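Local coordinates for protein polycyclic ketone monooxygenase (Myceliophthora thermophila, PDB 5MQ6) that uses FAD and NADPH to insert one oxygen atom beside the carbonyl of ketones, polycyclic ones above all, yielding esters or lactones, at residues A[91-96]-A[220-225]; A[450-453]-A[459-462]. All blocks are in the same frame, centred on the assembly; numbering follows the deposited sequence. Where two conformers were deposited one is given.

Interaction 1. Residues A[91-96]-A[220-225]; sequences LLYAVR and LLASGI. With FAD (flavin-adenine dinucleotide), chain B.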
ATOM      1  N   LEU A  91       4.362   4.498 -13.437  1.00 17.71           N
ATOM      2  CA  LEU A  91       4.549   3.897 -14.755  1.00 18.54           C
ATOM      3  C   LEU A  91       3.235   3.775 -15.545  1.00 19.96           C
ATOM      4  O   LEU A  91       3.223   4.068 -16.734  1.00 16.68           O
ATOM      5  CB  LEU A  91       5.237   2.559 -14.664  1.00 18.69           C
ATOM      6  CG  LEU A  91       6.711   2.573 -14.253  1.00 19.29           C
ATOM      7  CD1 LEU A  91       7.062   1.154 -13.865  1.00 22.79           C
ATOM      8  CD2 LEU A  91       7.545   3.098 -15.416  1.00 21.44           C
ATOM      9  N   LEU A  92       2.173   3.279 -14.903  1.00 17.88           N
ATOM     10  CA  LEU A  92       0.876   3.238 -15.546  1.00 18.71           C
ATOM     11  C   LEU A  92       0.411   4.590 -16.018  1.00 17.47           C
ATOM     12  O   LEU A  92      -0.141   4.724 -17.132  1.00 20.00           O
ATOM     13  CB  LEU A  92      -0.149   2.654 -14.596  1.00 20.33           C
ATOM     14  CG  LEU A  92      -0.162   1.155 -14.670  1.00 24.00           C
ATOM     15  CD1 LEU A  92      -0.972   0.594 -13.427  1.00 26.53           C
ATOM     16  CD2 LEU A  92      -0.795   0.711 -16.035  1.00 24.60           C
ATOM     17  N   TYR A  93       0.634   5.607 -15.243  1.00 15.43           N
ATOM     18  CA  TYR A  93       0.241   6.961 -15.726  1.00 18.14           C
ATOM     19  C   TYR A  93       1.052   7.308 -16.989  1.00 17.49           C
ATOM     20  O   TYR A  93       0.513   7.837 -17.991  1.00 16.97           O
ATOM     21  CB  TYR A  93       0.614   8.056 -14.706  1.00 19.85           C
ATOM     22  CG  TYR A  93      -0.333   8.501 -13.602  1.00 21.05           C
ATOM     23  CD1 TYR A  93      -1.684   8.790 -13.816  1.00 18.89           C
ATOM     24  CD2 TYR A  93       0.197   8.786 -12.357  1.00 23.13           C
ATOM     25  CE1 TYR A  93      -2.490   9.249 -12.809  1.00 18.56           C
ATOM     26  CE2 TYR A  93      -0.570   9.320 -11.335  1.00 20.18           C
ATOM     27  CZ  TYR A  93      -1.909   9.583 -11.565  1.00 19.89           C
ATOM     28  OH  TYR A  93      -2.565  10.122 -10.510  1.00 23.05           O
ATOM     29  N   ALA A  94       2.354   7.023 -16.938  1.00 16.45           N
ATOM     30  CA  ALA A  94       3.232   7.387 -18.042  1.00 17.30           C
ATOM     31  C   ALA A  94       2.869   6.630 -19.314  1.00 19.03           C
ATOM     32  O   ALA A  94       2.701   7.242 -20.422  1.00 16.33           O
ATOM     33  CB  ALA A  94       4.692   7.087 -17.699  1.00 18.66           C
ATOM     34  N   VAL A  95       2.732   5.319 -19.173  1.00 19.25           N
ATOM     35  CA  VAL A  95       2.293   4.517 -20.294  1.00 21.24           C
ATOM     36  C   VAL A  95       0.915   4.994 -20.849  1.00 20.85           C
ATOM     37  O   VAL A  95       0.737   5.135 -22.062  1.00 23.30           O
ATOM     38  CB  VAL A  95       2.208   3.025 -19.915  1.00 21.73           C
ATOM     39  CG1 VAL A  95       1.548   2.238 -21.048  1.00 23.73           C
ATOM     40  CG2 VAL A  95       3.598   2.430 -19.684  1.00 23.30           C
ATOM     41  N   ARG A  96      -0.039   5.286 -19.983  1.00 18.01           N
ATOM     42  CA  ARG A  96      -1.338   5.672 -20.425  1.00 19.06           C
ATOM     43  C   ARG A  96      -1.293   7.025 -21.151  1.00 16.68           C
ATOM     44  O   ARG A  96      -1.975   7.215 -22.154  1.00 18.31           O
ATOM     45  CB  ARG A  96      -2.361   5.735 -19.269  1.00 22.78           C
ATOM     46  CG  ARG A  96      -3.291   4.552 -19.098  1.00 27.75           C
ATOM     47  CD  ARG A  96      -2.656   3.347 -18.505  1.00 27.77           C
ATOM     48  NE  ARG A  96      -3.493   2.163 -18.564  1.00 26.71           N
ATOM     49  CZ  ARG A  96      -4.345   1.740 -17.640  1.00 25.85           C
ATOM     50  NH1 ARG A  96      -4.539   2.353 -16.493  1.00 31.32           N
ATOM     51  NH2 ARG A  96      -5.012   0.662 -17.898  1.00 27.36           N
ATOM     52  N   LEU A 220       0.520  14.803 -11.552  1.00 13.54           N
ATOM     53  CA  LEU A 220      -0.172  13.534 -11.298  1.00 15.06           C
ATOM     54  C   LEU A 220       0.544  12.813 -10.108  1.00 14.45           C
ATOM     55  O   LEU A 220       1.699  12.396 -10.235  1.00 14.20           O
ATOM     56  CB  LEU A 220      -0.016  12.724 -12.552  1.00 17.27           C
ATOM     57  CG  LEU A 220      -0.826  13.047 -13.790  1.00 19.69           C
ATOM     58  CD1 LEU A 220      -1.668  14.228 -13.837  1.00 23.45           C
ATOM     59  CD2 LEU A 220      -0.319  12.474 -15.057  1.00 21.08           C
ATOM     60  N   LEU A 221      -0.128  12.626  -8.996  1.00 15.10           N
ATOM     61  CA  LEU A 221       0.511  11.949  -7.864  1.00 16.72           C
ATOM     62  C   LEU A 221       0.253  10.445  -7.933  1.00 16.75           C
ATOM     63  O   LEU A 221      -0.891  10.004  -7.965  1.00 17.83           O
ATOM     64  CB  LEU A 221      -0.002  12.477  -6.562  1.00 17.77           C
ATOM     65  CG  LEU A 221       0.105  13.963  -6.355  1.00 18.41           C
ATOM     66  CD1 LEU A 221      -0.502  14.229  -5.003  1.00 22.62           C
ATOM     67  CD2 LEU A 221       1.452  14.640  -6.466  1.00 19.35           C
ATOM     68  N   ALA A 222       1.322   9.657  -7.966  1.00 15.96           N
ATOM     69  CA  ALA A 222       1.240   8.196  -7.749  1.00 18.40           C
ATOM     70  C   ALA A 222       2.257   7.881  -6.622  1.00 20.97           C
ATOM     71  O   ALA A 222       3.215   7.118  -6.746  1.00 22.48           O
ATOM     72  CB  ALA A 222       1.571   7.474  -9.052  1.00 15.90           C
ATOM     73  N   SER A 223       2.004   8.501  -5.493  1.00 22.22           N
ATOM     74  CA  SER A 223       2.984   8.618  -4.387  1.00 24.63           C
ATOM     75  C   SER A 223       2.896   7.420  -3.491  1.00 25.39           C
ATOM     76  O   SER A 223       3.673   7.343  -2.497  1.00 23.25           O
ATOM     77  CB  SER A 223       2.678   9.868  -3.570  0.56 25.73           C
ATOM     78  OG  SER A 223       1.415   9.767  -2.912  0.56 27.63           O
ATOM     79  N   GLY A 224       1.900   6.538  -3.742  1.00 27.57           N
ATOM     80  CA  GLY A 224       1.808   5.260  -2.992  1.00 29.34           C
ATOM     81  C   GLY A 224       1.164   5.393  -1.610  1.00 31.40           C
ATOM     82  O   GLY A 224       0.631   6.448  -1.231  1.00 25.85           O
ATOM     83  N   ILE A 225       1.189   4.273  -0.884  1.00 27.89           N
ATOM     84  CA  ILE A 225       0.502   4.164   0.395  1.00 29.13           C
ATOM     85  C   ILE A 225       1.373   3.579   1.528  1.00 32.30           C
ATOM     86  O   ILE A 225       1.094   3.839   2.694  1.00 29.83           O
ATOM     87  CB  ILE A 225      -0.777   3.288   0.296  1.00 29.07           C
ATOM     88  CG1 ILE A 225      -0.508   1.906  -0.412  1.00 31.95           C
ATOM     89  CG2 ILE A 225      -1.874   3.998  -0.455  1.00 31.83           C
ATOM     90  CD1 ILE A 225      -1.713   0.902  -0.417  1.00 31.25           C
TER
HETATM   91  PA  FAD B 700       4.847   2.903  -4.717  1.00 20.54           P
HETATM   92  O1A FAD B 700       4.877   3.096  -3.237  1.00 23.30           O
HETATM   93  O2A FAD B 700       5.213   1.568  -5.340  1.00 21.76           O
HETATM   94  O5B FAD B 700       5.805   4.010  -5.377  1.00 23.73           O
HETATM   95  C5B FAD B 700       5.705   5.338  -4.984  1.00 21.99           C
HETATM   96  C4B FAD B 700       7.094   5.942  -4.984  1.00 23.15           C
HETATM   97  O4B FAD B 700       6.926   7.359  -4.791  1.00 21.89           O
HETATM   98  C3B FAD B 700       8.036   5.457  -3.886  1.00 22.37           C
HETATM   99  O3B FAD B 700       9.309   5.207  -4.424  1.00 22.08           O
HETATM  100  C2B FAD B 700       8.094   6.613  -2.927  1.00 23.45           C
HETATM  101  O2B FAD B 700       9.314   6.680  -2.229  1.00 24.39           O
HETATM  102  C1B FAD B 700       7.891   7.783  -3.865  1.00 21.95           C
HETATM  103  N9A FAD B 700       7.459   8.981  -3.187  1.00 20.15           N
HETATM  104  C8A FAD B 700       6.397   9.100  -2.340  1.00 23.62           C
HETATM  105  N7A FAD B 700       6.363  10.353  -1.897  1.00 21.85           N
HETATM  106  C5A FAD B 700       7.383  11.059  -2.412  1.00 18.10           C
HETATM  107  C6A FAD B 700       7.833  12.460  -2.321  1.00 16.87           C
HETATM  108  N6A FAD B 700       7.280  13.396  -1.579  1.00 17.32           N
HETATM  109  N1A FAD B 700       8.860  12.733  -3.084  1.00 17.27           N
HETATM  110  C2A FAD B 700       9.498  11.815  -3.848  1.00 14.50           C
HETATM  111  N3A FAD B 700       9.189  10.547  -3.997  1.00 15.44           N
HETATM  112  C4A FAD B 700       8.118  10.132  -3.251  1.00 18.09           C
HETATM  113  N1  FAD B 700      -0.016  -4.662  -3.119  1.00 22.31           N
HETATM  114  C2  FAD B 700      -0.706  -5.602  -3.844  1.00 27.80           C
HETATM  115  O2  FAD B 700      -1.749  -5.307  -4.415  1.00 24.38           O
HETATM  116  N3  FAD B 700      -0.251  -6.859  -3.941  1.00 32.47           N
HETATM  117  C4  FAD B 700       0.887  -7.211  -3.321  1.00 38.50           C
HETATM  118  O4  FAD B 700       1.256  -8.371  -3.453  1.00 48.87           O
HETATM  119  C4X FAD B 700       1.702  -6.282  -2.519  1.00 36.42           C
HETATM  120  N5  FAD B 700       2.858  -6.609  -1.850  1.00 33.59           N
HETATM  121  C5X FAD B 700       3.495  -5.638  -1.149  1.00 32.50           C
HETATM  122  C6  FAD B 700       4.734  -5.954  -0.407  1.00 29.18           C
HETATM  123  C7  FAD B 700       5.349  -4.831   0.327  1.00 35.98           C
HETATM  124  C7M FAD B 700       6.622  -5.036   1.115  1.00 35.02           C
HETATM  125  C8  FAD B 700       4.758  -3.461   0.355  1.00 37.43           C
HETATM  126  C8M FAD B 700       5.388  -2.290   1.106  1.00 41.20           C
HETATM  127  C9  FAD B 700       3.592  -3.208  -0.341  1.00 35.71           C
HETATM  128  C9A FAD B 700       2.947  -4.238  -1.083  1.00 35.80           C
HETATM  129  N10 FAD B 700       1.751  -3.924  -1.750  1.00 29.98           N
HETATM  130  C10 FAD B 700       1.132  -4.933  -2.494  1.00 27.45           C
HETATM  131  C1' FAD B 700       1.191  -2.554  -1.790  1.00 33.28           C
HETATM  132  C2' FAD B 700       2.042  -1.775  -2.878  1.00 32.49           C
HETATM  133  O2' FAD B 700       2.525  -0.553  -2.303  1.00 32.73           O
HETATM  134  C3' FAD B 700       1.289  -1.504  -4.226  1.00 30.78           C
HETATM  135  O3' FAD B 700       0.895  -2.752  -4.801  1.00 30.58           O
HETATM  136  C4' FAD B 700       2.091  -0.832  -5.367  1.00 29.20           C
HETATM  137  O4' FAD B 700       3.494  -1.324  -5.535  1.00 28.60           O
HETATM  138  C5' FAD B 700       2.064   0.700  -5.195  1.00 26.62           C
HETATM  139  O5' FAD B 700       2.460   1.281  -6.476  1.00 25.35           O
HETATM  140  P   FAD B 700       2.555   2.898  -6.426  1.00 23.91           P
HETATM  141  O1P FAD B 700       3.441   3.274  -7.670  1.00 25.67           O
HETATM  142  O2P FAD B 700       1.120   3.404  -6.222  1.00 26.20           O
HETATM  143  O3P FAD B 700       3.307   3.256  -5.006  1.00 22.70           O

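Interaction 2. Residues A[450-453]-A[459-462]; sequences KGVD and GLVV. With NDP (NADPH dihydro-nicotinamide-adenine-dinucleotide phosphate), chain C.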
ATOM      1  N   LYS A 450       1.040  -6.327  24.166  1.00 42.57           N
ATOM      2  CA  LYS A 450       1.585  -5.145  24.806  1.00 51.56           C
ATOM      3  C   LYS A 450       2.727  -4.534  23.960  1.00 44.90           C
ATOM      4  O   LYS A 450       2.909  -3.346  23.988  1.00 45.72           O
ATOM      5  CB  LYS A 450       2.059  -5.547  26.216  1.00 56.72           C
ATOM      6  CG  LYS A 450       1.838  -4.566  27.363  1.00 67.13           C
ATOM      7  CD  LYS A 450       2.504  -5.089  28.678  1.00 72.93           C
ATOM      8  CE  LYS A 450       3.134  -3.999  29.573  1.00 68.30           C
ATOM      9  NZ  LYS A 450       4.588  -4.261  29.884  1.00 64.79           N
ATOM     10  N   GLY A 451       3.444  -5.361  23.188  1.00 42.20           N
ATOM     11  CA  GLY A 451       4.612  -4.959  22.404  1.00 43.07           C
ATOM     12  C   GLY A 451       5.903  -5.014  23.188  1.00 44.91           C
ATOM     13  O   GLY A 451       5.890  -5.275  24.378  1.00 42.15           O
ATOM     14  N   VAL A 452       7.028  -4.753  22.534  1.00 38.10           N
ATOM     15  CA  VAL A 452       8.308  -4.763  23.224  1.00 43.87           C
ATOM     16  C   VAL A 452       8.445  -3.588  24.230  1.00 53.06           C
ATOM     17  O   VAL A 452       8.083  -2.459  23.953  1.00 42.47           O
ATOM     18  CB  VAL A 452       9.468  -4.802  22.224  1.00 44.37           C
ATOM     19  CG1 VAL A 452      10.825  -4.713  22.922  1.00 45.34           C
ATOM     20  CG2 VAL A 452       9.407  -6.066  21.422  1.00 43.73           C
ATOM     21  N   ASP A 453       8.967  -3.887  25.415  1.00 56.07           N
ATOM     22  CA  ASP A 453       8.947  -2.955  26.537  1.00 49.83           C
ATOM     23  C   ASP A 453       9.975  -1.850  26.423  1.00 48.30           C
ATOM     24  O   ASP A 453       9.700  -0.664  26.666  1.00 53.26           O
ATOM     25  CB  ASP A 453       9.191  -3.739  27.827  1.00 51.04           C
ATOM     26  CG  ASP A 453       7.925  -4.423  28.356  1.00 59.74           C
ATOM     27  OD1 ASP A 453       6.803  -3.881  28.083  1.00 54.21           O
ATOM     28  OD2 ASP A 453       8.070  -5.478  29.074  1.00 51.28           O
ATOM     29  N   GLY A 459      20.234  -5.903  24.019  1.00 67.07           N
ATOM     30  CA  GLY A 459      19.009  -6.409  23.420  1.00 50.99           C
ATOM     31  C   GLY A 459      17.698  -5.762  23.784  1.00 40.92           C
ATOM     32  O   GLY A 459      17.643  -4.571  23.954  1.00 48.06           O
ATOM     33  N   LEU A 460      16.643  -6.577  23.902  1.00 42.90           N
ATOM     34  CA  LEU A 460      15.287  -6.105  24.244  1.00 48.42           C
ATOM     35  C   LEU A 460      14.817  -6.657  25.588  1.00 40.04           C
ATOM     36  O   LEU A 460      15.259  -7.708  26.028  1.00 49.75           O
ATOM     37  CB  LEU A 460      14.274  -6.541  23.158  1.00 47.57           C
ATOM     38  CG  LEU A 460      14.243  -5.987  21.728  1.00 53.15           C
ATOM     39  CD1 LEU A 460      14.446  -4.485  21.732  1.00 56.11           C
ATOM     40  CD2 LEU A 460      15.263  -6.637  20.828  1.00 56.36           C
ATOM     41  N   VAL A 461      13.868  -5.973  26.182  1.00 42.45           N
ATOM     42  CA  VAL A 461      13.179  -6.473  27.350  1.00 52.98           C
ATOM     43  C   VAL A 461      11.660  -6.596  27.058  1.00 62.06           C
ATOM     44  O   VAL A 461      11.025  -5.733  26.409  1.00 53.87           O
ATOM     45  CB  VAL A 461      13.548  -5.692  28.651  1.00 57.21           C
ATOM     46  CG1 VAL A 461      14.165  -4.364  28.314  1.00 62.64           C
ATOM     47  CG2 VAL A 461      12.376  -5.489  29.630  1.00 56.05           C
ATOM     48  N   VAL A 462      11.118  -7.729  27.503  1.00 62.63           N
ATOM     49  CA  VAL A 462       9.700  -8.009  27.492  1.00 59.18           C
ATOM     50  C   VAL A 462       9.355  -8.552  28.869  1.00 49.93           C
ATOM     51  O   VAL A 462       9.972  -9.536  29.300  1.00 53.78           O
ATOM     52  CB  VAL A 462       9.357  -9.098  26.450  1.00 56.49           C
ATOM     53  CG1 VAL A 462       7.868  -9.468  26.521  1.00 55.02           C
ATOM     54  CG2 VAL A 462       9.757  -8.642  25.056  1.00 51.49           C
TER
HETATM   55  PA  NDP C 701       2.920  -4.291   9.236  1.00 38.97           P
HETATM   56  O1A NDP C 701       2.611  -2.820   9.683  1.00 46.64           O
HETATM   57  O2A NDP C 701       1.902  -5.172   8.556  1.00 41.90           O
HETATM   58  O5B NDP C 701       3.570  -5.026  10.508  1.00 42.74           O
HETATM   59  C5B NDP C 701       4.355  -4.356  11.473  1.00 42.33           C
HETATM   60  C4B NDP C 701       4.481  -5.370  12.592  1.00 45.16           C
HETATM   61  O4B NDP C 701       5.251  -4.804  13.686  1.00 50.70           O
HETATM   62  C3B NDP C 701       3.108  -5.781  13.133  1.00 36.94           C
HETATM   63  O3B NDP C 701       3.049  -7.217  13.220  1.00 34.30           O
HETATM   64  C2B NDP C 701       3.096  -5.048  14.456  1.00 41.16           C
HETATM   65  O2B NDP C 701       2.203  -5.623  15.453  1.00 40.59           O
HETATM   66  C1B NDP C 701       4.553  -5.080  14.862  1.00 42.36           C
HETATM   67  N9A NDP C 701       4.825  -4.085  15.901  1.00 46.35           N
HETATM   68  C8A NDP C 701       4.544  -2.742  15.891  1.00 54.53           C
HETATM   69  N7A NDP C 701       4.914  -2.163  17.050  1.00 43.94           N
HETATM   70  C5A NDP C 701       5.426  -3.184  17.784  1.00 46.79           C
HETATM   71  C6A NDP C 701       5.974  -3.286  19.129  1.00 41.56           C
HETATM   72  N6A NDP C 701       6.034  -2.179  19.859  1.00 39.73           N
HETATM   73  N1A NDP C 701       6.395  -4.499  19.547  1.00 50.35           N
HETATM   74  C2A NDP C 701       6.319  -5.639  18.789  1.00 51.54           C
HETATM   75  N3A NDP C 701       5.812  -5.651  17.545  1.00 50.18           N
HETATM   76  C4A NDP C 701       5.365  -4.450  17.036  1.00 47.49           C
HETATM   77  O3  NDP C 701       4.159  -4.299   8.232  1.00 38.10           O
HETATM   78  PN  NDP C 701       4.650  -5.398   7.112  1.00 39.29           P
HETATM   79  O1N NDP C 701       5.968  -4.795   6.529  1.00 42.33           O
HETATM   80  O2N NDP C 701       4.742  -6.789   7.698  1.00 32.70           O
HETATM   81  O5D NDP C 701       3.488  -5.401   5.985  1.00 35.58           O
HETATM   82  C5D NDP C 701       3.071  -4.110   5.426  1.00 40.16           C
HETATM   83  C4D NDP C 701       2.250  -4.294   4.162  1.00 37.14           C
HETATM   84  O4D NDP C 701       3.078  -4.773   3.079  1.00 48.07           O
HETATM   85  C3D NDP C 701       1.276  -5.462   4.338  1.00 42.79           C
HETATM   86  O3D NDP C 701       0.172  -5.268   5.300  1.00 30.83           O
HETATM   87  C2D NDP C 701       0.982  -5.851   2.873  1.00 48.84           C
HETATM   88  O2D NDP C 701       0.046  -4.910   2.252  1.00 58.83           O
HETATM   89  C1D NDP C 701       2.397  -5.831   2.297  1.00 51.37           C
HETATM   90  P2B NDP C 701       0.672  -5.092  15.540  1.00 42.95           P
HETATM   91  O1X NDP C 701       0.789  -3.563  15.479  1.00 44.94           O
HETATM   92  O2X NDP C 701       0.117  -5.474  16.895  1.00 47.17           O
HETATM   93  O3X NDP C 701      -0.113  -5.816  14.436  1.00 40.76           O

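Interaction 1. Residues A[91-96]-A[220-225]
In the Rossmann-type FAD-binding fold, Tyr93 of helix 88-99 packs against Leu220, Leu221 and Ala222 at the end of strand 218-221. This helix follows the glycine-rich turn after strand 78-84, whose Gly85, Gly87 and Gly90 fit the GxGxxG pattern, and strand 218-221 runs parallel to strand 78-84 in the same sheet. The phenol carries the contact. With CG beside the backbone N and anti to the carbonyl carbon (chi1 -90°), the ring is laid against Leu220 and Ala222. CB of Leu220 lies over one face in a CH-pi contact, 3.9 Å from the centroid of the Tyr93 ring and 19° off its normal. The methyl of Ala222 comes in obliquely, its CB 3.6 Å from Tyr93 CE2. Ile83 of strand 78-84 and Ile552 of helix 541-562 also pack on Tyr93, whose hydroxyl is bonded to a main-chain carbonyl. A phenylalanine in place of Tyr93 would probably keep the packing on Leu220 but leave the carbonyl of Leu221 without this donor and the ring without its anchor to the strand end. Beyond Ala222 the chain turns along the dinucleotide: Gly224 CA lies 3.2 Å from FAD O3P, the oxygen bridging the two phosphates, and a side chain on this glycine would run into O1A. The hydroxyl donates to the strand end, Tyr93 OH to Leu221 O at 3.0 Å, from a position 56° out of the carbonyl plane.

Interaction 2. Residues A[450-453]-A[459-462]
The adenine end of the NADPH pocket is bordered by the loop 450-453, which packs through Val452 and Asp453 against strand 459-462. Val452, an NADPH-binding residue, faces both ways. Its backbone N donates to N1A of the adenine of NDP at 3.1 Å, with an N-H...N angle of 162°, and its CG2 lies near the same end of the base. The other methyl turns to the strand: with CG1 anti to the backbone N (chi1 176°), that branch meets Leu460 CD1 at 3.8 Å, the two side chains crossing at about a right angle, and also rests near the carbonyl oxygen of Val461. That oxygen accepts the backbone N-H of Asp453, with Asp453 N 2.9 Å from Val461 O. Asp453 CB lies beside the same carbonyl, and its carboxylate reaches along the backbone of Val462, OD2 approaching Val462 C at 3.3 Å and making a weak hydrogen bond to Ala463 N. The other oxygen is gripped from within the loop: Lys450 NZ forms a salt bridge with Asp453 OD1 at 2.9 Å, on the syn side of the carboxylate, tying Lys450 to Asp453 three residues on. Gly451 passes close to the adenine, where a CB would clash with N6A. A main-chain N-H reading N1 of adenine is a common way for dinucleotide-binding proteins to recognise the base; here it comes from a loop leading into a three-stranded antiparallel sheet.

In the fold
Interactions 1 and 2 belong to the binding sites of the enzyme's two nucleotides and lie on opposite sides of the chain's centre, their centres about 40 Å apart and their nearest atoms about 22 Å apart. Interaction 1 joins helix and strand beside the pyrophosphate and adenosine of FAD, its centre about 14 Å from the centre of the chain; interaction 2 lies farther out, its centre about 27 Å from the same point, beside the adenine of NADPH. They do not touch. The FAD flavin and the nicotinamide-side ribose of NADPH approach each other between the two contacts. Each contact thus borders an adenosine-side part of a cofactor, and neither contributes a side chain to the flavin ring.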